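Local coordinates for protein CHIR AB1 (PDB 2VSD) that probably acts as an avian Fc receptor of the immune system, binding the Fc region of antibody through the extracellular immunoglobulin domain described here, at residues W34-N40 against T70-Q76; L3-L8 against W82-D88; L43-K47 against E57-A61. All coordinates share one frame. Residue numbers count along the deposited sequence, not the author numbering.

Interaction 1: W34-N40 against T70-Q76; sequences WVQLWLN and TYQCRYQ. With NAG (2-acetamido-2-deoxy-beta-D-glucopyranose), chain B.
This is the central antiparallel strand pair of an immunoglobulin sandwich, the C and F strands of the four-stranded sheet. Both run extended (156° between directions, axes 4.6 Å apart at closest), in register from Trp34–Gln76 to Asn40–Thr70. Hydrogen-bonded pairs are Trp34–Gln76, Gln36–Arg74 and Trp38–Gln72, with Gln36 N to Arg74 O and Trp38 N to Gln72 O both 2.8 Å; Val35–Tyr75, Leu37–Cys73 and Leu39–Tyr71 are non-hydrogen-bonded. The face carrying Val35, Leu37, Leu39, Tyr71 and Cys73 is the buried inner one: Cys73 forms the disulfide with Cys26 that joins the two sheets, and Leu39 CD1 lies over the Tyr71 ring in a CH-pi contact, 3.8 Å from its centroid. On the other face Gln36 (chi1 m, chi2 t) places OE1 to accept from Arg74 NH1 (2.8 Å) and Trp38 NE1 (2.9 Å). Arg74, extended t,t,t, also salt-bridges Asp46 of the second subunit, so this face meets the dimer partner. Asn40 leaves the strand with positive phi and psi (55°/35°); its N donates to Thr70 O (2.8 Å), its OD1 accepts from Thr70 N (2.9 Å), and Asn40 ND2 is glycosylated, bonded to NAG C1 at 1.5 Å.

Interaction 2: L3-L8 against W82-D88; sequences LPQPSL and WTSNQSD. Unlike the reference sequence in segment 3-8: Gln5 (reference Arg). Unlike the reference sequence in segment 82-88: Asn85 (reference Lys), Gln86 (reference Lys).
A loose, partly water-mediated contact lies at the edge of the immunoglobulin sandwich, where the N-terminal segment 3-8 runs beside 82-88 and strand 81-92 turns irregular after Thr83. The end-to-end directions differ by only 34°, so the segments run roughly parallel, as A' and G strands do in many immunoglobulin domains; no direct backbone hydrogen bond joins them here. Nearest CA pairs are Leu3–Ser84 (5.7 Å) and Ser7–Ser87 (5.0 Å). Waters fill the gaps: one links Leu3 O to Asn85 N (2.9 Å each), another Pro6 O (2.7 Å) to Asp88 N (2.9 Å), a third Leu8 N to Asp88 O (2.8 Å each). The direct polar link is Gln5, extended with chi1 and chi2 t, whose NE2 donates to Gln86 O (3.2 Å) and weakly to Asp88 OD1 (3.4 Å). Leu3 CD1 packs on Trp82 CB at 3.4 Å, and Pro6 CD lies 3.3 Å from Asn85 O. Pro6 O approaches Ser87 CB at 3.2 Å, while the Ser87 hydroxyl turns to Cys73 N and Pro4 O accepts from Tyr75 OH. With carbonyls and amides met through water, the two backbones stay associated without the regular pairing of a sheet.

Interaction 3: L43-K47 against E57-A61; sequences LRFDK and EFSFA. Unlike the reference sequence in segment 43-47: Asp46 (reference Asn).
Both ends of this contact carry a cationic side chain reaching across to a phenylalanine, and between them two strands face each other without backbone pairing. Their axes approach to 8.5 Å with N-to-C directions 132° apart, and the closest CA pair, Phe45–Phe58, is 7.8 Å. Arg44, fully extended (chi1 to chi4 near 180°), sets CZ 4.5 Å from the centroid of the Phe60 ring, an off-centre cation-pi contact; its NH1 also salt-bridges Asp67, and a water joins Arg44 NH2 (3.2 Å) to Ala61 O (2.9 Å). Strand 43-47 can direct both Arg44 and Phe45 toward 57-61 because they form a classic beta bulge opposite Leu37, with Arg44 at phi/psi -101°/-57°. The contact thus closes one side of the immunoglobulin sandwich, bringing the edge strand 42-49 of the four-stranded sheet against the edge strand 55-61 of the three-stranded one. Phe45 (chi1 m) fills the middle: its CB touches Phe58 CD1 at 3.7 Å, and its CE2 lies over a face of the Phe60 ring, 3.6 Å from Phe60 CD2, the ring planes meeting obliquely at 54°. At the other end Lys47 (chi1 p) folds across Phe58, CD 4.1 Å from the ring centroid in a CH-pi contact, and Lys47 NZ donates to Glu57 O at 2.9 Å. The CA-to-CB bond of Asp46 points away from 57-61; its carboxylate salt-bridges Arg74 of the second subunit.

Overall arrangement
Interaction 1 is the buried centre, a regular ladder within one sheet; interactions 2, partly buried, and 3, at the surface, lie toward the margins, where parts of the two sheets meet without direct backbone hydrogen bonds. Waters and an amide side chain bridge the mostly non-strand segments 3-8 and 82-88, whereas aromatic rings with cationic partners fill the gap between 43-47 and 57-61. Each borders interaction 1: strand 69-78 pairs with 81-92, and Cys73 O lies 2.7 Å from Ser87 N; strand 33-39 pairs with 42-49, and Leu37 O lies 2.7 Å from Arg44 N. Interactions 2 and 3 do not touch. All three reach the second subunit, interactions 1 and 3 through opposite ends of the Arg74–Asp46 salt bridge.

Interaction 1: W34-N40 against T70-Q76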
loop_
_atom_site.group_PDB
_atom_site.type_symbol
_atom_site.label_atom_id
_atom_site.label_comp_id
_atom_site.label_asym_id
_atom_site.label_seq_id
_atom_site.Cartn_x
_atom_site.Cartn_y
_atom_site.Cartn_z
ATOM N N TRP A 34 7.337 -7.164 3.618
ATOM C CA TRP A 34 7.076 -5.765 3.253
ATOM C C TRP A 34 6.236 -5.185 4.369
ATOM O O TRP A 34 5.241 -5.770 4.737
ATOM C CB TRP A 34 6.340 -5.681 1.898
ATOM C CG TRP A 34 7.315 -5.674 0.771
ATOM C CD1 TRP A 34 7.660 -6.737 -0.039
ATOM C CD2 TRP A 34 8.127 -4.575 0.353
ATOM N NE1 TRP A 34 8.604 -6.340 -0.949
ATOM C CE2 TRP A 34 8.936 -5.035 -0.713
ATOM C CE3 TRP A 34 8.230 -3.239 0.751
ATOM C CZ2 TRP A 34 9.811 -4.210 -1.383
ATOM C CZ3 TRP A 34 9.123 -2.418 0.093
ATOM C CH2 TRP A 34 9.902 -2.903 -0.965
ATOM N N VAL A 35 6.665 -4.055 4.930
ATOM C CA VAL A 35 5.936 -3.484 6.064
ATOM C C VAL A 35 5.307 -2.173 5.605
ATOM O O VAL A 35 5.959 -1.409 4.897
ATOM C CB VAL A 35 6.864 -3.242 7.249
ATOM C CG1 VAL A 35 6.062 -2.810 8.476
ATOM C CG2 VAL A 35 7.674 -4.518 7.562
ATOM N N GLN A 36 4.052 -1.937 5.986
ATOM C CA GLN A 36 3.364 -0.705 5.587
ATOM C C GLN A 36 3.018 0.170 6.789
ATOM O O GLN A 36 2.551 -0.351 7.817
ATOM C CB GLN A 36 2.065 -1.069 4.917
ATOM C CG GLN A 36 2.272 -1.908 3.658
ATOM C CD GLN A 36 0.989 -2.299 2.965
ATOM O OE1 GLN A 36 -0.100 -2.303 3.559
ATOM N NE2 GLN A 36 1.115 -2.681 1.680
ATOM N N LEU A 37 3.162 1.482 6.635
ATOM C CA LEU A 37 2.654 2.395 7.634
ATOM C C LEU A 37 1.460 3.119 7.034
ATOM O O LEU A 37 1.598 3.762 5.990
ATOM C CB LEU A 37 3.722 3.414 8.073
ATOM C CG LEU A 37 3.289 4.341 9.238
ATOM C CD1 LEU A 37 3.268 3.591 10.595
ATOM C CD2 LEU A 37 4.250 5.514 9.307
ATOM N N TRP A 38 0.346 3.075 7.759
ATOM C CA TRP A 38 -0.937 3.636 7.326
ATOM C C TRP A 38 -1.275 4.789 8.240
ATOM O O TRP A 38 -1.025 4.716 9.468
ATOM C CB TRP A 38 -2.035 2.595 7.472
ATOM C CG TRP A 38 -1.930 1.534 6.430
ATOM C CD1 TRP A 38 -0.927 0.610 6.299
ATOM C CD2 TRP A 38 -2.851 1.301 5.362
ATOM N NE1 TRP A 38 -1.197 -0.221 5.206
ATOM C CE2 TRP A 38 -2.360 0.195 4.615
ATOM C CE3 TRP A 38 -4.063 1.905 4.975
ATOM C CZ2 TRP A 38 -3.016 -0.302 3.476
ATOM C CZ3 TRP A 38 -4.736 1.406 3.848
ATOM C CH2 TRP A 38 -4.203 0.298 3.104
ATOM N N LEU A 39 -1.823 5.848 7.645
ATOM C CA LEU A 39 -2.258 7.038 8.401
ATOM C C LEU A 39 -3.727 7.310 8.068
ATOM O O LEU A 39 -4.062 7.475 6.876
ATOM C CB LEU A 39 -1.367 8.255 8.046
ATOM C CG LEU A 39 -1.860 9.635 8.522
ATOM C CD1 LEU A 39 -2.111 9.640 10.067
ATOM C CD2 LEU A 39 -0.886 10.760 8.158
ATOM N N ASN A 40 -4.602 7.322 9.092
ATOM C CA ASN A 40 -6.035 7.601 8.877
ATOM C C ASN A 40 -6.640 6.656 7.832
ATOM O O ASN A 40 -7.524 7.045 7.034
ATOM C CB ASN A 40 -6.274 9.057 8.440
ATOM C CG ASN A 40 -5.858 10.077 9.486
ATOM O OD1 ASN A 40 -5.521 9.737 10.632
ATOM N ND2 ASN A 40 -5.835 11.355 9.046
ATOM N N THR A 70 -4.141 8.961 13.072
ATOM C CA THR A 70 -4.122 7.579 13.555
ATOM C C THR A 70 -3.194 6.721 12.712
ATOM O O THR A 70 -3.463 6.490 11.520
ATOM C CB THR A 70 -5.514 6.975 13.541
ATOM O OG1 THR A 70 -6.394 7.854 14.223
ATOM C CG2 THR A 70 -5.494 5.586 14.261
ATOM N N TYR A 71 -2.090 6.303 13.321
ATOM C CA TYR A 71 -1.109 5.437 12.659
ATOM C C TYR A 71 -1.314 3.955 12.959
ATOM O O TYR A 71 -1.588 3.569 14.095
ATOM C CB TYR A 71 0.317 5.838 13.011
ATOM C CG TYR A 71 0.737 7.134 12.335
ATOM C CD1 TYR A 71 0.457 8.378 12.935
ATOM C CD2 TYR A 71 1.384 7.115 11.099
ATOM C CE1 TYR A 71 0.844 9.577 12.331
ATOM C CE2 TYR A 71 1.758 8.334 10.464
ATOM C CZ TYR A 71 1.482 9.537 11.098
ATOM O OH TYR A 71 1.832 10.726 10.486
ATOM N N GLN A 72 -1.155 3.136 11.926
ATOM C CA GLN A 72 -1.217 1.680 12.064
ATOM C C GLN A 72 -0.186 1.053 11.176
ATOM O O GLN A 72 0.250 1.681 10.198
ATOM C CB GLN A 72 -2.591 1.167 11.657
ATOM C CG GLN A 72 -3.683 1.503 12.630
ATOM C CD GLN A 72 -5.042 1.229 12.048
ATOM O OE1 GLN A 72 -5.467 1.896 11.107
ATOM N NE2 GLN A 72 -5.722 0.214 12.573
ATOM N N CYS A 73 0.187 -0.197 11.461
ATOM C CA CYS A 73 1.075 -0.908 10.536
ATOM C C CYS A 73 0.527 -2.296 10.193
ATOM O O CYS A 73 -0.284 -2.847 10.953
ATOM C CB CYS A 73 2.544 -0.927 11.026
ATOM S SG CYS A 73 2.900 -1.957 12.485
ATOM N N ARG A 74 0.951 -2.796 9.026
ATOM C CA ARG A 74 0.453 -4.015 8.396
ATOM C C ARG A 74 1.685 -4.627 7.747
ATOM O O ARG A 74 2.568 -3.898 7.280
ATOM C CB ARG A 74 -0.527 -3.571 7.303
ATOM C CG ARG A 74 -1.251 -4.596 6.543
ATOM C CD ARG A 74 -2.294 -3.864 5.768
ATOM N NE ARG A 74 -3.089 -4.727 4.912
ATOM C CZ ARG A 74 -3.104 -4.691 3.590
ATOM N NH1 ARG A 74 -2.330 -3.856 2.896
ATOM N NH2 ARG A 74 -3.887 -5.546 2.953
ATOM N N TYR A 75 1.777 -5.950 7.679
ATOM C CA TYR A 75 2.890 -6.549 6.915
ATOM C C TYR A 75 2.410 -7.696 6.044
ATOM O O TYR A 75 1.332 -8.228 6.289
ATOM C CB TYR A 75 4.075 -6.958 7.801
ATOM C CG TYR A 75 3.803 -8.101 8.744
ATOM C CD1 TYR A 75 3.180 -7.882 9.976
ATOM C CD2 TYR A 75 4.206 -9.402 8.428
ATOM C CE1 TYR A 75 2.928 -8.936 10.866
ATOM C CE2 TYR A 75 3.959 -10.468 9.308
ATOM C CZ TYR A 75 3.315 -10.228 10.524
ATOM O OH TYR A 75 3.062 -11.261 11.427
ATOM N N GLN A 76 3.202 -7.994 5.006
ATOM C CA GLN A 76 2.822 -8.917 3.939
ATOM C C GLN A 76 4.008 -9.732 3.458
ATOM O O GLN A 76 5.146 -9.249 3.375
ATOM C CB GLN A 76 2.237 -8.166 2.721
ATOM C CG GLN A 76 1.041 -7.281 2.996
ATOM C CD GLN A 76 0.421 -6.734 1.712
ATOM O OE1 GLN A 76 1.133 -6.287 0.802
ATOM N NE2 GLN A 76 -0.902 -6.777 1.636
HETATM C C1 NAG B . -5.470 12.456 9.922
HETATM C C2 NAG B . -5.199 13.648 8.995
HETATM C C3 NAG B . -5.032 14.992 9.745
HETATM C C4 NAG B . -6.077 15.146 10.856
HETATM C C5 NAG B . -6.192 13.839 11.665
HETATM C C6 NAG B . -7.250 13.852 12.782
HETATM C C7 NAG B . -4.104 13.008 6.864
HETATM C C8 NAG B . -5.418 12.550 6.375
HETATM N N2 NAG B . -4.022 13.445 8.135
HETATM O O3 NAG B . -5.109 16.058 8.793
HETATM O O4 NAG B . -5.741 16.124 11.828
HETATM O O5 NAG B . -6.528 12.767 10.791
HETATM O O6 NAG B . -8.502 14.238 12.215
HETATM O O7 NAG B . -3.138 12.890 6.070
HETATM O O HOH W 1 0.122 -4.431 -0.757
HETATM O O HOH W 2 -7.691 10.265 12.759
#

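Interaction 2: L3-L8 against W82-D88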
loop_
_atom_site.group_PDB
_atom_site.type_symbol
_atom_site.label_atom_id
_atom_site.label_comp_id
_atom_site.label_asym_id
_atom_site.label_seq_id
_atom_site.Cartn_x
_atom_site.Cartn_y
_atom_site.Cartn_z
ATOM N N LEU A 3 -0.792 -15.670 10.613
ATOM C CA LEU A 3 -0.022 -14.393 10.541
ATOM C C LEU A 3 -0.285 -13.480 11.769
ATOM O O LEU A 3 -1.331 -12.838 11.856
ATOM C CB LEU A 3 -0.315 -13.663 9.212
ATOM C CG LEU A 3 0.871 -12.829 8.732
ATOM C CD1 LEU A 3 0.974 -12.657 7.227
ATOM C CD2 LEU A 3 0.744 -11.505 9.368
ATOM N N PRO A 4 0.663 -13.442 12.728
ATOM C CA PRO A 4 0.453 -12.655 13.952
ATOM C C PRO A 4 0.367 -11.126 13.724
ATOM O O PRO A 4 1.232 -10.552 13.064
ATOM C CB PRO A 4 1.680 -12.992 14.800
ATOM C CG PRO A 4 2.694 -13.484 13.832
ATOM C CD PRO A 4 1.957 -14.148 12.742
ATOM N N GLN A 5 -0.678 -10.516 14.283
ATOM C CA GLN A 5 -0.900 -9.066 14.258
ATOM C C GLN A 5 0.354 -8.325 14.717
ATOM O O GLN A 5 0.921 -8.670 15.767
ATOM C CB GLN A 5 -2.090 -8.714 15.160
ATOM C CG GLN A 5 -2.459 -7.220 15.204
ATOM C CD GLN A 5 -3.433 -6.855 16.330
ATOM O OE1 GLN A 5 -3.510 -7.526 17.369
ATOM N NE2 GLN A 5 -4.171 -5.785 16.129
ATOM N N PRO A 6 0.803 -7.309 13.938
ATOM C CA PRO A 6 1.970 -6.552 14.388
ATOM C C PRO A 6 1.580 -5.544 15.479
ATOM O O PRO A 6 0.406 -5.288 15.684
ATOM C CB PRO A 6 2.436 -5.838 13.110
ATOM C CG PRO A 6 1.152 -5.614 12.324
ATOM C CD PRO A 6 0.285 -6.825 12.633
ATOM N N SER A 7 2.564 -4.982 16.161
ATOM C CA SER A 7 2.282 -3.886 17.098
ATOM C C SER A 7 3.172 -2.682 16.800
ATOM O O SER A 7 4.290 -2.813 16.311
ATOM C CB SER A 7 2.466 -4.367 18.541
ATOM O OG SER A 7 3.823 -4.661 18.745
ATOM N N LEU A 8 2.668 -1.500 17.118
ATOM C CA LEU A 8 3.285 -0.261 16.650
ATOM C C LEU A 8 3.580 0.583 17.883
ATOM O O LEU A 8 2.748 0.672 18.816
ATOM C CB LEU A 8 2.324 0.442 15.681
ATOM C CG LEU A 8 2.731 1.750 14.980
ATOM C CD1 LEU A 8 3.953 1.580 14.088
ATOM C CD2 LEU A 8 1.497 2.318 14.212
ATOM N N TRP A 82 0.165 -13.952 2.138
ATOM C CA TRP A 82 -0.481 -13.629 3.390
ATOM C C TRP A 82 -0.265 -12.164 3.731
ATOM O O TRP A 82 0.800 -11.613 3.478
ATOM C CB TRP A 82 0.088 -14.500 4.524
ATOM C CG TRP A 82 -0.535 -15.906 4.632
ATOM C CD1 TRP A 82 -1.603 -16.403 3.913
ATOM C CD2 TRP A 82 -0.164 -16.945 5.559
ATOM N NE1 TRP A 82 -1.885 -17.699 4.310
ATOM C CE2 TRP A 82 -1.020 -18.057 5.314
ATOM C CE3 TRP A 82 0.822 -17.057 6.553
ATOM C CZ2 TRP A 82 -0.929 -19.251 6.045
ATOM C CZ3 TRP A 82 0.921 -18.260 7.273
ATOM C CH2 TRP A 82 0.044 -19.337 7.015
ATOM N N THR A 83 -1.286 -11.571 4.328
ATOM C CA THR A 83 -1.169 -10.231 4.934
ATOM C C THR A 83 -1.638 -10.261 6.381
ATOM O O THR A 83 -2.550 -11.020 6.733
ATOM C CB THR A 83 -1.949 -9.148 4.131
ATOM O OG1 THR A 83 -1.745 -7.865 4.747
ATOM C CG2 THR A 83 -3.426 -9.441 4.082
ATOM N N SER A 84 -1.017 -9.448 7.227
ATOM C CA SER A 84 -1.488 -9.288 8.595
ATOM C C SER A 84 -2.721 -8.412 8.624
ATOM O O SER A 84 -3.048 -7.747 7.643
ATOM C CB SER A 84 -0.405 -8.664 9.493
ATOM O OG SER A 84 -0.240 -7.274 9.216
ATOM N N ASN A 85 -3.391 -8.398 9.762
ATOM C CA ASN A 85 -4.345 -7.331 10.035
ATOM C C ASN A 85 -3.541 -6.085 10.426
ATOM O O ASN A 85 -2.339 -6.180 10.698
ATOM C CB ASN A 85 -5.289 -7.724 11.175
ATOM C CG ASN A 85 -6.430 -8.633 10.704
ATOM O OD1 ASN A 85 -7.076 -8.380 9.665
ATOM N ND2 ASN A 85 -6.687 -9.689 11.465
ATOM N N GLN A 86 -4.196 -4.934 10.406
ATOM C CA GLN A 86 -3.608 -3.705 10.973
ATOM C C GLN A 86 -3.255 -3.888 12.440
ATOM O O GLN A 86 -4.006 -4.525 13.188
ATOM C CB GLN A 86 -4.590 -2.560 10.872
ATOM C CG GLN A 86 -4.865 -2.023 9.451
ATOM C CD GLN A 86 -3.653 -1.422 8.782
ATOM O OE1 GLN A 86 -2.585 -1.278 9.391
ATOM N NE2 GLN A 86 -3.804 -1.090 7.500
ATOM N N SER A 87 -2.121 -3.330 12.858
ATOM C CA SER A 87 -1.829 -3.146 14.283
ATOM C C SER A 87 -2.950 -2.354 15.006
ATOM O O SER A 87 -3.745 -1.644 14.381
ATOM C CB SER A 87 -0.471 -2.449 14.432
ATOM O OG SER A 87 -0.572 -1.083 14.019
ATOM N N ASP A 88 -3.007 -2.448 16.336
ATOM C CA ASP A 88 -3.804 -1.515 17.113
ATOM C C ASP A 88 -3.244 -0.110 16.812
ATOM O O ASP A 88 -2.065 0.023 16.578
ATOM C CB ASP A 88 -3.657 -1.803 18.610
ATOM C CG ASP A 88 -4.388 -3.084 19.035
ATOM O OD1 ASP A 88 -5.359 -3.493 18.342
ATOM O OD2 ASP A 88 -3.995 -3.629 20.073
HETATM O O HOH W 3 -2.770 -10.354 11.868
HETATM O O HOH W 4 -1.402 -4.546 17.510
HETATM O O HOH W 5 -0.023 -1.207 17.985
#

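Interaction 3: L43-K47 against E57-A61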
loop_
_atom_site.group_PDB
_atom_site.type_symbol
_atom_site.label_atom_id
_atom_site.label_comp_id
_atom_site.label_asym_id
_atom_site.label_seq_id
_atom_site.Cartn_x
_atom_site.Cartn_y
_atom_site.Cartn_z
ATOM N N LEU A 43 -2.578 4.184 3.110
ATOM C CA LEU A 43 -1.137 3.872 3.136
ATOM C C LEU A 43 -0.297 5.138 3.019
ATOM O O LEU A 43 -0.530 5.963 2.081
ATOM C CB LEU A 43 -0.791 2.915 1.964
ATOM C CG LEU A 43 0.696 2.616 1.782
ATOM C CD1 LEU A 43 1.041 1.625 2.862
ATOM C CD2 LEU A 43 1.056 2.021 0.375
ATOM N N ARG A 44 0.668 5.293 3.954
ATOM C CA ARG A 44 1.607 6.402 3.876
ATOM C C ARG A 44 2.980 5.994 3.322
ATOM O O ARG A 44 3.432 6.558 2.314
ATOM C CB ARG A 44 1.742 7.143 5.228
ATOM C CG ARG A 44 2.507 8.453 5.036
ATOM C CD ARG A 44 2.616 9.285 6.260
ATOM N NE ARG A 44 3.409 10.477 5.937
ATOM C CZ ARG A 44 3.678 11.482 6.765
ATOM N NH1 ARG A 44 3.177 11.502 8.001
ATOM N NH2 ARG A 44 4.433 12.493 6.329
ATOM N N PHE A 45 3.625 5.020 3.968
ATOM C CA PHE A 45 4.962 4.545 3.587
ATOM C C PHE A 45 4.955 3.039 3.569
ATOM O O PHE A 45 4.141 2.382 4.244
ATOM C CB PHE A 45 6.008 4.933 4.641
ATOM C CG PHE A 45 6.148 6.411 4.857
ATOM C CD1 PHE A 45 6.509 7.248 3.800
ATOM C CD2 PHE A 45 5.973 6.954 6.123
ATOM C CE1 PHE A 45 6.698 8.616 4.001
ATOM C CE2 PHE A 45 6.146 8.318 6.337
ATOM C CZ PHE A 45 6.503 9.142 5.283
ATOM N N ASP A 46 5.870 2.474 2.793
ATOM C CA ASP A 46 6.174 1.060 2.985
ATOM C C ASP A 46 7.670 0.892 2.885
ATOM O O ASP A 46 8.362 1.791 2.383
ATOM C CB ASP A 46 5.394 0.140 2.029
ATOM C CG ASP A 46 5.819 0.277 0.562
ATOM O OD1 ASP A 46 6.781 0.985 0.250
ATOM O OD2 ASP A 46 5.133 -0.321 -0.273
ATOM N N LYS A 47 8.173 -0.221 3.408
ATOM C CA LYS A 47 9.592 -0.560 3.279
ATOM C C LYS A 47 9.840 -2.045 3.544
ATOM O O LYS A 47 9.007 -2.746 4.126
ATOM C CB LYS A 47 10.431 0.281 4.236
ATOM C CG LYS A 47 10.184 -0.032 5.701
ATOM C CD LYS A 47 10.912 0.963 6.604
ATOM C CE LYS A 47 12.399 0.771 6.561
ATOM N NZ LYS A 47 13.128 1.851 7.282
ATOM N N GLU A 57 11.322 0.363 11.105
ATOM C CA GLU A 57 11.121 1.673 11.717
ATOM C C GLU A 57 10.890 2.683 10.618
ATOM O O GLU A 57 11.621 2.687 9.616
ATOM C CB GLU A 57 12.347 2.098 12.533
ATOM C CG GLU A 57 12.447 1.389 13.868
ATOM C CD GLU A 57 13.450 2.035 14.799
ATOM O OE1 GLU A 57 14.283 2.843 14.338
ATOM O OE2 GLU A 57 13.389 1.733 16.008
ATOM N N PHE A 58 9.877 3.529 10.797
ATOM C CA PHE A 58 9.622 4.609 9.871
ATOM C C PHE A 58 9.936 5.867 10.646
ATOM O O PHE A 58 9.197 6.224 11.568
ATOM C CB PHE A 58 8.140 4.616 9.452
ATOM C CG PHE A 58 7.691 3.345 8.791
ATOM C CD1 PHE A 58 7.726 3.224 7.394
ATOM C CD2 PHE A 58 7.264 2.253 9.549
ATOM C CE1 PHE A 58 7.323 2.049 6.778
ATOM C CE2 PHE A 58 6.870 1.068 8.942
ATOM C CZ PHE A 58 6.895 0.963 7.556
ATOM N N SER A 59 11.011 6.552 10.288
ATOM C CA SER A 59 11.370 7.783 10.986
ATOM C C SER A 59 11.203 8.919 10.007
ATOM O O SER A 59 11.683 8.821 8.857
ATOM C CB SER A 59 12.815 7.750 11.485
ATOM O OG SER A 59 12.985 6.764 12.476
ATOM N N PHE A 60 10.516 9.973 10.443
ATOM C CA PHE A 60 10.283 11.134 9.574
ATOM C C PHE A 60 10.106 12.414 10.370
ATOM O O PHE A 60 9.784 12.395 11.588
ATOM C CB PHE A 60 9.097 10.908 8.630
ATOM C CG PHE A 60 7.810 10.527 9.320
ATOM C CD1 PHE A 60 6.866 11.500 9.659
ATOM C CD2 PHE A 60 7.518 9.189 9.593
ATOM C CE1 PHE A 60 5.672 11.154 10.284
ATOM C CE2 PHE A 60 6.339 8.840 10.219
ATOM C CZ PHE A 60 5.402 9.805 10.547
ATOM N N ALA A 61 10.339 13.534 9.692
ATOM C CA ALA A 61 10.125 14.823 10.331
ATOM C C ALA A 61 8.646 15.175 10.265
ATOM O O ALA A 61 7.976 14.898 9.261
ATOM C CB ALA A 61 10.960 15.884 9.633
HETATM O O HOH W 6 5.808 15.171 7.380
HETATM O O HOH W 7 13.602 -0.468 9.483
#